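Side-chain contacts in DELTA1-pyrroline-2-carboxylate reductase (Thermococcus litoralis DSM 5473, PDB 6T3E), which catalyses the NAD(P)H-dependent reduction of delta1-pyrroline-2-carboxylate to L-proline, probably as part of hydroxyproline metabolism: residues Y145-R148 / K149-I153; P229-G233 / G234-E238; A296-A299 / E300-G304. All blocks are in the same frame, centred on the assembly; numbering follows the deposited sequence.

The three contacts follow one another along the chain, and all lie in the part of the protein built round the parallel nucleotide-binding sheet. Interaction 1 leads from helix 128-146 into strand 153-157, interaction 2 lies between strands 219-222 and 241-244, and interaction 3 joins strand 294-297 to helix 298-303. The centre of interaction 1 lies about 18 Å from the centres of the other two, and it touches both: Arg148 and Arg237 share the carboxylate of Asp218, while Tyr145 and Leu146 pack on Ile301. Interactions 2 and 3 are about 17 Å apart at their nearest atoms. Of the three, interaction 2 reaches the bound dinucleotide, through Val230.

Interaction 1: residues Y145-R148 / K149-I153; sequences YLAR and KDSKI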
ATOM      1  N   TYR B 145     -12.895 -27.890   6.620  1.00 53.82           N
ATOM      2  CA  TYR B 145     -11.877 -28.863   6.986  1.00 55.35           C
ATOM      3  C   TYR B 145     -11.766 -29.105   8.482  1.00 53.41           C
ATOM      4  O   TYR B 145     -11.268 -30.164   8.880  1.00 53.59           O
ATOM      5  CB  TYR B 145     -10.505 -28.413   6.474  1.00 57.23           C
ATOM      6  CG  TYR B 145     -10.404 -28.347   4.977  1.00 55.88           C
ATOM      7  CD1 TYR B 145      -9.813 -29.377   4.262  1.00 55.54           C
ATOM      8  CD2 TYR B 145     -10.899 -27.256   4.277  1.00 55.04           C
ATOM      9  CE1 TYR B 145      -9.722 -29.325   2.894  1.00 57.11           C
ATOM     10  CE2 TYR B 145     -10.815 -27.192   2.907  1.00 56.27           C
ATOM     11  CZ  TYR B 145     -10.224 -28.229   2.218  1.00 59.84           C
ATOM     12  OH  TYR B 145     -10.134 -28.164   0.847  1.00 62.69           O
ATOM     13  N   LEU B 146     -12.213 -28.156   9.317  1.00 55.51           N
ATOM     14  CA  LEU B 146     -11.943 -28.194  10.752  1.00 55.36           C
ATOM     15  C   LEU B 146     -13.161 -28.434  11.628  1.00 57.43           C
ATOM     16  O   LEU B 146     -12.990 -28.799  12.792  1.00 57.23           O
ATOM     17  CB  LEU B 146     -11.289 -26.881  11.215  1.00 50.75           C
ATOM     18  CG  LEU B 146      -9.926 -26.510  10.641  1.00 51.52           C
ATOM     19  CD1 LEU B 146      -9.455 -25.177  11.181  1.00 51.06           C
ATOM     20  CD2 LEU B 146      -8.925 -27.605  10.943  1.00 53.92           C
ATOM     21  N   ALA B 147     -14.370 -28.247  11.115  1.00 61.21           N
ATOM     22  CA  ALA B 147     -15.568 -28.353  11.931  1.00 61.41           C
ATOM     23  C   ALA B 147     -16.195 -29.729  11.768  1.00 70.08           C
ATOM     24  O   ALA B 147     -16.081 -30.364  10.714  1.00 73.10           O
ATOM     25  CB  ALA B 147     -16.587 -27.269  11.565  1.00 55.64           C
ATOM     26  N   ARG B 148     -16.845 -30.192  12.835  1.00 70.03           N
ATOM     27  CA  ARG B 148     -17.580 -31.443  12.758  1.00 68.62           C
ATOM     28  C   ARG B 148     -18.654 -31.327  11.687  1.00 66.31           C
ATOM     29  O   ARG B 148     -19.333 -30.302  11.583  1.00 65.25           O
ATOM     30  CB  ARG B 148     -18.213 -31.774  14.109  1.00 67.81           C
ATOM     31  CG  ARG B 148     -17.305 -32.517  15.085  1.00 66.95           C
ATOM     32  CD  ARG B 148     -18.063 -32.920  16.368  1.00 64.79           C
ATOM     33  NE  ARG B 148     -18.385 -31.796  17.258  1.00 61.16           N
ATOM     34  CZ  ARG B 148     -19.613 -31.317  17.468  1.00 57.01           C
ATOM     35  NH1 ARG B 148     -19.802 -30.299  18.308  1.00 50.85           N
ATOM     36  NH2 ARG B 148     -20.651 -31.858  16.841  1.00 57.13           N
ATOM     37  N   LYS B 149     -18.779 -32.370  10.865  1.00 66.94           N
ATOM     38  CA  LYS B 149     -19.769 -32.345   9.793  1.00 65.04           C
ATOM     39  C   LYS B 149     -21.192 -32.359  10.337  1.00 68.58           C
ATOM     40  O   LYS B 149     -22.110 -31.858   9.676  1.00 70.02           O
ATOM     41  CB  LYS B 149     -19.538 -33.523   8.848  1.00 63.97           C
ATOM     42  CG  LYS B 149     -18.775 -33.140   7.592  1.00 64.71           C
ATOM     43  CD  LYS B 149     -18.470 -34.350   6.743  1.00 69.23           C
ATOM     44  CE  LYS B 149     -17.487 -34.019   5.644  1.00 70.03           C
ATOM     45  NZ  LYS B 149     -18.183 -33.425   4.469  1.00 70.70           N
ATOM     46  N   ASP B 150     -21.393 -32.893  11.541  1.00 67.64           N
ATOM     47  CA  ASP B 150     -22.710 -32.932  12.158  1.00 67.98           C
ATOM     48  C   ASP B 150     -22.978 -31.724  13.052  1.00 67.09           C
ATOM     49  O   ASP B 150     -23.846 -31.797  13.930  1.00 66.78           O
ATOM     50  CB  ASP B 150     -22.882 -34.236  12.942  1.00 71.57           C
ATOM     51  CG  ASP B 150     -21.852 -34.408  14.056  1.00 74.31           C
ATOM     52  OD1 ASP B 150     -20.847 -33.659  14.087  1.00 73.78           O
ATOM     53  OD2 ASP B 150     -22.043 -35.319  14.895  1.00 75.82           O
ATOM     54  N   SER B 151     -22.286 -30.609  12.826  1.00 71.46           N
ATOM     55  CA  SER B 151     -22.511 -29.408  13.625  1.00 71.45           C
ATOM     56  C   SER B 151     -23.848 -28.775  13.253  1.00 74.03           C
ATOM     57  O   SER B 151     -24.133 -28.568  12.070  1.00 78.41           O
ATOM     58  CB  SER B 151     -21.381 -28.399  13.398  1.00 68.74           C
ATOM     59  OG  SER B 151     -20.096 -28.964  13.615  1.00 68.45           O
ATOM     60  N   LYS B 152     -24.674 -28.467  14.255  1.00 69.23           N
ATOM     61  CA  LYS B 152     -25.961 -27.831  13.979  1.00 66.52           C
ATOM     62  C   LYS B 152     -26.183 -26.530  14.742  1.00 59.87           C
ATOM     63  O   LYS B 152     -26.950 -25.686  14.268  1.00 55.25           O
ATOM     64  CB  LYS B 152     -27.146 -28.792  14.213  1.00 70.16           C
ATOM     65  CG  LYS B 152     -27.028 -29.803  15.356  1.00 75.62           C
ATOM     66  CD  LYS B 152     -28.433 -30.143  15.892  1.00 80.21           C
ATOM     67  CE  LYS B 152     -28.456 -31.082  17.119  1.00 80.54           C
ATOM     68  NZ  LYS B 152     -28.211 -32.512  16.817  1.00 80.33           N
ATOM     69  N   ILE B 153     -25.544 -26.329  15.886  1.00 59.70           N
ATOM     70  CA  ILE B 153     -25.718 -25.131  16.704  1.00 53.92           C
ATOM     71  C   ILE B 153     -24.446 -24.295  16.588  1.00 49.92           C
ATOM     72  O   ILE B 153     -23.335 -24.806  16.784  1.00 44.33           O
ATOM     73  CB  ILE B 153     -26.010 -25.479  18.182  1.00 55.64           C
ATOM     74  CG1 ILE B 153     -27.122 -26.537  18.310  1.00 59.54           C
ATOM     75  CG2 ILE B 153     -26.421 -24.245  18.939  1.00 56.43           C
ATOM     76  CD1 ILE B 153     -26.656 -27.922  18.769  1.00 60.27           C
TER
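Arg148 and Ser151 close a type I beta turn in which Ser151 N donates to Arg148 O over 3.2 Å, with Lys149 and Asp150 at its two central positions. The turn begins almost as soon as helix 128-146 ends, Ala147 being the first residue to leave helical backbone angles. Ser151 adds a side-chain bond to the same acceptor, its OG standing 2.5 Å from Arg148 O. The side-chain bond is possible because chi1 of -53° sets OG beside the residue's own backbone N, and both donors come to the carbonyl from one face of its plane. A weak bond from Arg174 NE to Arg148 O adds to these two.

The turn is the connection that brings the chain from helix 128-146 into strand 153-157, the strand ahead of the glycine-rich GxGxxA sequence of what is probably a Rossmann-type dinucleotide fold. Near the end of this connection, the backbone amides of Lys152 and Ile153 both donate to Asp218.

Across the turn, Arg148 NH2 meets Asp150 OD1 in a salt bridge of 3.3 Å. The carboxylate lies by the edge of the guanidinium, but the two planes stand 85° apart, and OD1 is approached from above its own carboxylate plane. A chi1 of 60° places Asp150 CG between its backbone N and carbonyl carbon, turning OD1 back over the start of the arginine chain, 3.2 Å from Arg148 CB. Ser151 OG lies over one face of the guanidinium. The strongest partner of the group is Gly239 O, bonded to NE, and NH1 forms a salt bridge with Asp218.

Interaction 2: residues P229-G233 / G234-E238; sequences PVVKG and GWIRE
Lys232 and Trp235 face each other across a short 3-10 turn held by two successive backbone hydrogen bonds. Trp235 N donates to Lys232 O at 3.1 Å, and Ile236 N to Gly233 O at 3.0 Å. Each spans three residues, the spacing that defines a 3-10 turn, with Gly233 and Gly234 forming the bend. Outside the turn, Gly233 N is taken up by Asp256, which fixes the start of the bend from elsewhere in the chain.

Contact with the indole forms the second group. Lys232 CB sits over the six-membered ring of Trp235, 3.5 Å from its centroid and 13° off the ring normal, a CH-pi contact close to the ring axis. The aliphatic chain then runs outward over the CZ2-CH2 edge, Lys232 CG lying 3.5 Å from Trp235 CZ2, before a bend at chi4 (70°). With Trp235 chi1 at -49°, CG lies beside the backbone N, and the indole is folded back along the preceding residues. Its rim meets them too: Val230 O approaches Trp235 CZ3 at 3.4 Å, near the ring plane.

This turn belongs to the connection between strands 219-222 and 241-244, neighbours in the parallel sheet of what is probably a Rossmann-type domain. The side chain of Val230, two residues before the turn, is about 4 Å from the bound NADH, so the connection reaches the cofactor pocket.

Apolar contact between the buried side chains is looser. Val231 CG1 approaches Ile236 CD1 at 4.2 Å, the two side chains crossing at about a right angle. Val231 rests further on Ile157, Leu220 and Val222 of the sheet strands, while Trp235 and Ile236 both pack on Thr214 of helix 210-215, Trp235 also on Arg211.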
ATOM      1  N   PRO B 229      -9.833 -10.577  26.659  1.00 49.34           N
ATOM      2  CA  PRO B 229     -10.550 -11.816  26.337  1.00 47.90           C
ATOM      3  C   PRO B 229     -12.022 -11.781  26.723  1.00 46.09           C
ATOM      4  O   PRO B 229     -12.398 -11.325  27.803  1.00 47.61           O
ATOM      5  CB  PRO B 229      -9.789 -12.870  27.145  1.00 48.70           C
ATOM      6  CG  PRO B 229      -8.407 -12.327  27.216  1.00 48.17           C
ATOM      7  CD  PRO B 229      -8.551 -10.840  27.330  1.00 46.27           C
ATOM      8  N   VAL B 230     -12.849 -12.273  25.805  1.00 42.72           N
ATOM      9  CA  VAL B 230     -14.268 -12.481  26.046  1.00 44.65           C
ATOM     10  C   VAL B 230     -14.601 -13.960  26.147  1.00 46.86           C
ATOM     11  O   VAL B 230     -15.597 -14.312  26.798  1.00 46.17           O
ATOM     12  CB  VAL B 230     -15.126 -11.820  24.944  1.00 43.01           C
ATOM     13  CG1 VAL B 230     -16.576 -11.696  25.377  1.00 42.92           C
ATOM     14  CG2 VAL B 230     -14.567 -10.466  24.556  1.00 40.92           C
ATOM     15  N   VAL B 231     -13.800 -14.833  25.543  1.00 50.24           N
ATOM     16  CA  VAL B 231     -14.044 -16.269  25.541  1.00 53.46           C
ATOM     17  C   VAL B 231     -13.069 -16.921  26.502  1.00 56.47           C
ATOM     18  O   VAL B 231     -11.850 -16.846  26.301  1.00 56.34           O
ATOM     19  CB  VAL B 231     -13.888 -16.863  24.132  1.00 51.48           C
ATOM     20  CG1 VAL B 231     -14.246 -18.336  24.151  1.00 50.79           C
ATOM     21  CG2 VAL B 231     -14.768 -16.107  23.147  1.00 51.72           C
ATOM     22  N   LYS B 232     -13.608 -17.592  27.522  1.00 58.43           N
ATOM     23  CA  LYS B 232     -12.809 -18.353  28.471  1.00 59.42           C
ATOM     24  C   LYS B 232     -12.743 -19.814  28.045  1.00 59.82           C
ATOM     25  O   LYS B 232     -13.769 -20.438  27.754  1.00 56.02           O
ATOM     26  CB  LYS B 232     -13.400 -18.247  29.878  1.00 62.71           C
ATOM     27  CG  LYS B 232     -13.347 -16.851  30.488  1.00 66.61           C
ATOM     28  CD  LYS B 232     -13.564 -16.885  32.013  1.00 72.53           C
ATOM     29  CE  LYS B 232     -13.261 -15.533  32.669  1.00 73.17           C
ATOM     30  NZ  LYS B 232     -14.268 -14.477  32.339  1.00 71.29           N
ATOM     31  N   GLY B 233     -11.535 -20.376  28.078  1.00 62.98           N
ATOM     32  CA  GLY B 233     -11.364 -21.747  27.637  1.00 66.04           C
ATOM     33  C   GLY B 233     -12.130 -22.743  28.482  1.00 68.80           C
ATOM     34  O   GLY B 233     -12.587 -23.767  27.970  1.00 70.26           O
ATOM     35  N   GLY B 234     -12.346 -22.424  29.764  1.00 70.19           N
ATOM     36  CA  GLY B 234     -13.068 -23.320  30.655  1.00 70.44           C
ATOM     37  C   GLY B 234     -14.474 -23.651  30.194  1.00 69.82           C
ATOM     38  O   GLY B 234     -15.053 -24.644  30.655  1.00 70.76           O
ATOM     39  N   TRP B 235     -15.041 -22.839  29.298  1.00 64.66           N
ATOM     40  CA  TRP B 235     -16.387 -23.063  28.793  1.00 59.28           C
ATOM     41  C   TRP B 235     -16.433 -23.989  27.590  1.00 57.34           C
ATOM     42  O   TRP B 235     -17.476 -24.607  27.343  1.00 58.22           O
ATOM     43  CB  TRP B 235     -17.041 -21.733  28.407  1.00 58.27           C
ATOM     44  CG  TRP B 235     -16.935 -20.674  29.459  1.00 62.35           C
ATOM     45  CD1 TRP B 235     -16.842 -20.857  30.819  1.00 60.88           C
ATOM     46  CD2 TRP B 235     -16.916 -19.259  29.242  1.00 60.65           C
ATOM     47  NE1 TRP B 235     -16.760 -19.642  31.449  1.00 59.44           N
ATOM     48  CE2 TRP B 235     -16.813 -18.646  30.507  1.00 59.94           C
ATOM     49  CE3 TRP B 235     -16.983 -18.448  28.102  1.00 57.82           C
ATOM     50  CZ2 TRP B 235     -16.775 -17.263  30.660  1.00 60.82           C
ATOM     51  CZ3 TRP B 235     -16.942 -17.073  28.259  1.00 57.52           C
ATOM     52  CH2 TRP B 235     -16.829 -16.496  29.527  1.00 58.89           C
ATOM     53  N   ILE B 236     -15.343 -24.092  26.838  1.00 52.74           N
ATOM     54  CA  ILE B 236     -15.362 -24.807  25.567  1.00 54.79           C
ATOM     55  C   ILE B 236     -15.340 -26.311  25.819  1.00 61.07           C
ATOM     56  O   ILE B 236     -14.358 -26.851  26.340  1.00 63.33           O
ATOM     57  CB  ILE B 236     -14.180 -24.381  24.689  1.00 49.69           C
ATOM     58  CG1 ILE B 236     -13.975 -22.865  24.797  1.00 47.27           C
ATOM     59  CG2 ILE B 236     -14.428 -24.791  23.259  1.00 46.23           C
ATOM     60  CD1 ILE B 236     -12.920 -22.300  23.864  1.00 42.96           C
ATOM     61  N   ARG B 237     -16.403 -26.995  25.405  1.00 65.28           N
ATOM     62  CA  ARG B 237     -16.424 -28.445  25.478  1.00 72.87           C
ATOM     63  C   ARG B 237     -15.767 -29.028  24.231  1.00 76.32           C
ATOM     64  O   ARG B 237     -15.500 -28.328  23.255  1.00 78.14           O
ATOM     65  CB  ARG B 237     -17.852 -28.970  25.644  1.00 76.58           C
ATOM     66  CG  ARG B 237     -18.851 -28.421  24.658  1.00 79.44           C
ATOM     67  CD  ARG B 237     -20.197 -29.115  24.822  1.00 83.47           C
ATOM     68  NE  ARG B 237     -21.172 -28.665  23.832  1.00 87.81           N
ATOM     69  CZ  ARG B 237     -21.149 -28.999  22.543  1.00 90.67           C
ATOM     70  NH1 ARG B 237     -20.192 -29.790  22.070  1.00 92.01           N
ATOM     71  NH2 ARG B 237     -22.086 -28.538  21.723  1.00 90.41           N
ATOM     72  N   GLU B 238     -15.479 -30.323  24.280  1.00 77.79           N
ATOM     73  CA  GLU B 238     -14.793 -30.956  23.169  1.00 75.96           C
ATOM     74  C   GLU B 238     -15.660 -30.950  21.912  1.00 75.58           C
ATOM     75  O   GLU B 238     -16.887 -30.801  21.954  1.00 75.75           O
ATOM     76  CB  GLU B 238     -14.385 -32.384  23.523  1.00 76.40           C
ATOM     77  CG  GLU B 238     -15.318 -33.101  24.463  1.00 77.79           C
ATOM     78  CD  GLU B 238     -14.799 -34.479  24.831  1.00 81.67           C
ATOM     79  OE1 GLU B 238     -15.394 -35.482  24.373  1.00 85.88           O
ATOM     80  OE2 GLU B 238     -13.791 -34.561  25.568  1.00 80.01           O
TER

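Interaction 3: residues A296-A299 / E300-G304; sequences AELA and EIVAG
Glu300 reaches back to Glu297 with its side chain: OE1 accepts from Glu297 N at 2.9 Å, met from above the carboxylate plane. With CG beside its own backbone N (chi1 -38°) and the chain extended beyond, the carboxylate is carried back past the helix start, close to Ala296 as well. Glu300 N gives only a weak bond to Glu297 O. Glu297 OE1 accepts from Lys270 N; the OE2 atoms of Glu297 and Glu300, 4.5 Å apart, bring like charges close, which may be mildly unfavourable.

Ile301 follows, its N bonded to Glu297 O at 3.2 Å and its CG1 at 4.1 Å from Ala296 CB; it also packs on Tyr145 and Leu146 of helix 128-146. Val302 N is bound to Leu298 O, and Val302 CG2 lies 4.1 Å from Leu298 CG. Ala303 N bonds to Ala299 O. Gly304 N bonds to Ile301 O where the chain turns off with positive phi. The bond from the Glu300 side chain to the N-cap amide is one half of a capping box, formed here where strand 294-297, at the sheet edge, passes directly into helix 298-303.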
ATOM      1  N   ALA B 296      -0.945 -25.820  11.430  1.00 58.72           N
ATOM      2  CA  ALA B 296      -0.786 -25.627  10.001  1.00 59.62           C
ATOM      3  C   ALA B 296      -1.333 -24.265   9.597  1.00 61.68           C
ATOM      4  O   ALA B 296      -2.206 -23.696  10.258  1.00 64.35           O
ATOM      5  CB  ALA B 296      -1.497 -26.734   9.214  1.00 61.87           C
ATOM      6  N   GLU B 297      -0.814 -23.768   8.481  1.00 61.58           N
ATOM      7  CA  GLU B 297      -1.420 -22.646   7.787  1.00 58.99           C
ATOM      8  C   GLU B 297      -2.568 -23.143   6.926  1.00 58.27           C
ATOM      9  O   GLU B 297      -2.571 -24.283   6.455  1.00 58.35           O
ATOM     10  CB  GLU B 297      -0.397 -21.934   6.902  1.00 59.02           C
ATOM     11  CG  GLU B 297       0.774 -21.322   7.640  1.00 58.51           C
ATOM     12  CD  GLU B 297       1.643 -20.475   6.733  1.00 56.69           C
ATOM     13  OE1 GLU B 297       1.461 -19.239   6.707  1.00 57.07           O
ATOM     14  OE2 GLU B 297       2.510 -21.046   6.042  1.00 57.40           O
ATOM     15  N   LEU B 298      -3.542 -22.264   6.697  1.00 56.56           N
ATOM     16  CA  LEU B 298      -4.694 -22.656   5.900  1.00 56.11           C
ATOM     17  C   LEU B 298      -4.278 -23.113   4.508  1.00 58.14           C
ATOM     18  O   LEU B 298      -4.894 -24.028   3.951  1.00 58.66           O
ATOM     19  CB  LEU B 298      -5.686 -21.494   5.805  1.00 52.84           C
ATOM     20  CG  LEU B 298      -6.996 -21.781   5.069  1.00 48.17           C
ATOM     21  CD1 LEU B 298      -7.823 -22.799   5.824  1.00 40.79           C
ATOM     22  CD2 LEU B 298      -7.788 -20.506   4.840  1.00 49.43           C
ATOM     23  N   ALA B 299      -3.217 -22.522   3.950  1.00 56.97           N
ATOM     24  CA  ALA B 299      -2.774 -22.923   2.618  1.00 53.72           C
ATOM     25  C   ALA B 299      -2.325 -24.377   2.603  1.00 57.45           C
ATOM     26  O   ALA B 299      -2.527 -25.082   1.609  1.00 61.38           O
ATOM     27  CB  ALA B 299      -1.655 -22.006   2.128  1.00 50.62           C
ATOM     28  N   GLU B 300      -1.712 -24.845   3.695  1.00 58.05           N
ATOM     29  CA  GLU B 300      -1.310 -26.249   3.759  1.00 59.60           C
ATOM     30  C   GLU B 300      -2.516 -27.174   3.898  1.00 59.95           C
ATOM     31  O   GLU B 300      -2.513 -28.293   3.370  1.00 63.45           O
ATOM     32  CB  GLU B 300      -0.344 -26.465   4.920  1.00 62.00           C
ATOM     33  CG  GLU B 300       0.620 -25.324   5.117  1.00 62.93           C
ATOM     34  CD  GLU B 300       1.516 -25.545   6.298  1.00 62.54           C
ATOM     35  OE1 GLU B 300       0.990 -25.715   7.406  1.00 62.72           O
ATOM     36  OE2 GLU B 300       2.746 -25.556   6.118  1.00 64.62           O
ATOM     37  N   ILE B 301      -3.549 -26.733   4.619  1.00 55.05           N
ATOM     38  CA  ILE B 301      -4.752 -27.543   4.768  1.00 54.84           C
ATOM     39  C   ILE B 301      -5.507 -27.653   3.444  1.00 55.30           C
ATOM     40  O   ILE B 301      -5.998 -28.731   3.081  1.00 51.12           O
ATOM     41  CB  ILE B 301      -5.633 -26.970   5.887  1.00 53.34           C
ATOM     42  CG1 ILE B 301      -5.017 -27.309   7.248  1.00 55.04           C
ATOM     43  CG2 ILE B 301      -7.050 -27.512   5.781  1.00 54.03           C
ATOM     44  CD1 ILE B 301      -5.967 -27.153   8.398  1.00 53.67           C
ATOM     45  N   VAL B 302      -5.626 -26.543   2.706  1.00 55.18           N
ATOM     46  CA  VAL B 302      -6.329 -26.581   1.425  1.00 52.62           C
ATOM     47  C   VAL B 302      -5.610 -27.515   0.459  1.00 52.64           C
ATOM     48  O   VAL B 302      -6.239 -28.316  -0.245  1.00 49.31           O
ATOM     49  CB  VAL B 302      -6.465 -25.160   0.834  1.00 50.82           C
ATOM     50  CG1 VAL B 302      -7.217 -25.202  -0.497  1.00 53.47           C
ATOM     51  CG2 VAL B 302      -7.166 -24.223   1.798  1.00 48.63           C
ATOM     52  N   ALA B 303      -4.278 -27.472   0.460  1.00 53.72           N
ATOM     53  CA  ALA B 303      -3.485 -28.304  -0.434  1.00 52.53           C
ATOM     54  C   ALA B 303      -3.536 -29.782  -0.075  1.00 56.63           C
ATOM     55  O   ALA B 303      -3.137 -30.613  -0.896  1.00 60.13           O
ATOM     56  CB  ALA B 303      -2.031 -27.824  -0.427  1.00 49.28           C
ATOM     57  N   GLY B 304      -4.030 -30.131   1.109  1.00 59.66           N
ATOM     58  CA  GLY B 304      -4.037 -31.500   1.576  1.00 61.22           C
ATOM     59  C   GLY B 304      -2.733 -31.979   2.176  1.00 61.82           C
ATOM     60  O   GLY B 304      -2.678 -33.115   2.667  1.00 63.24           O
TER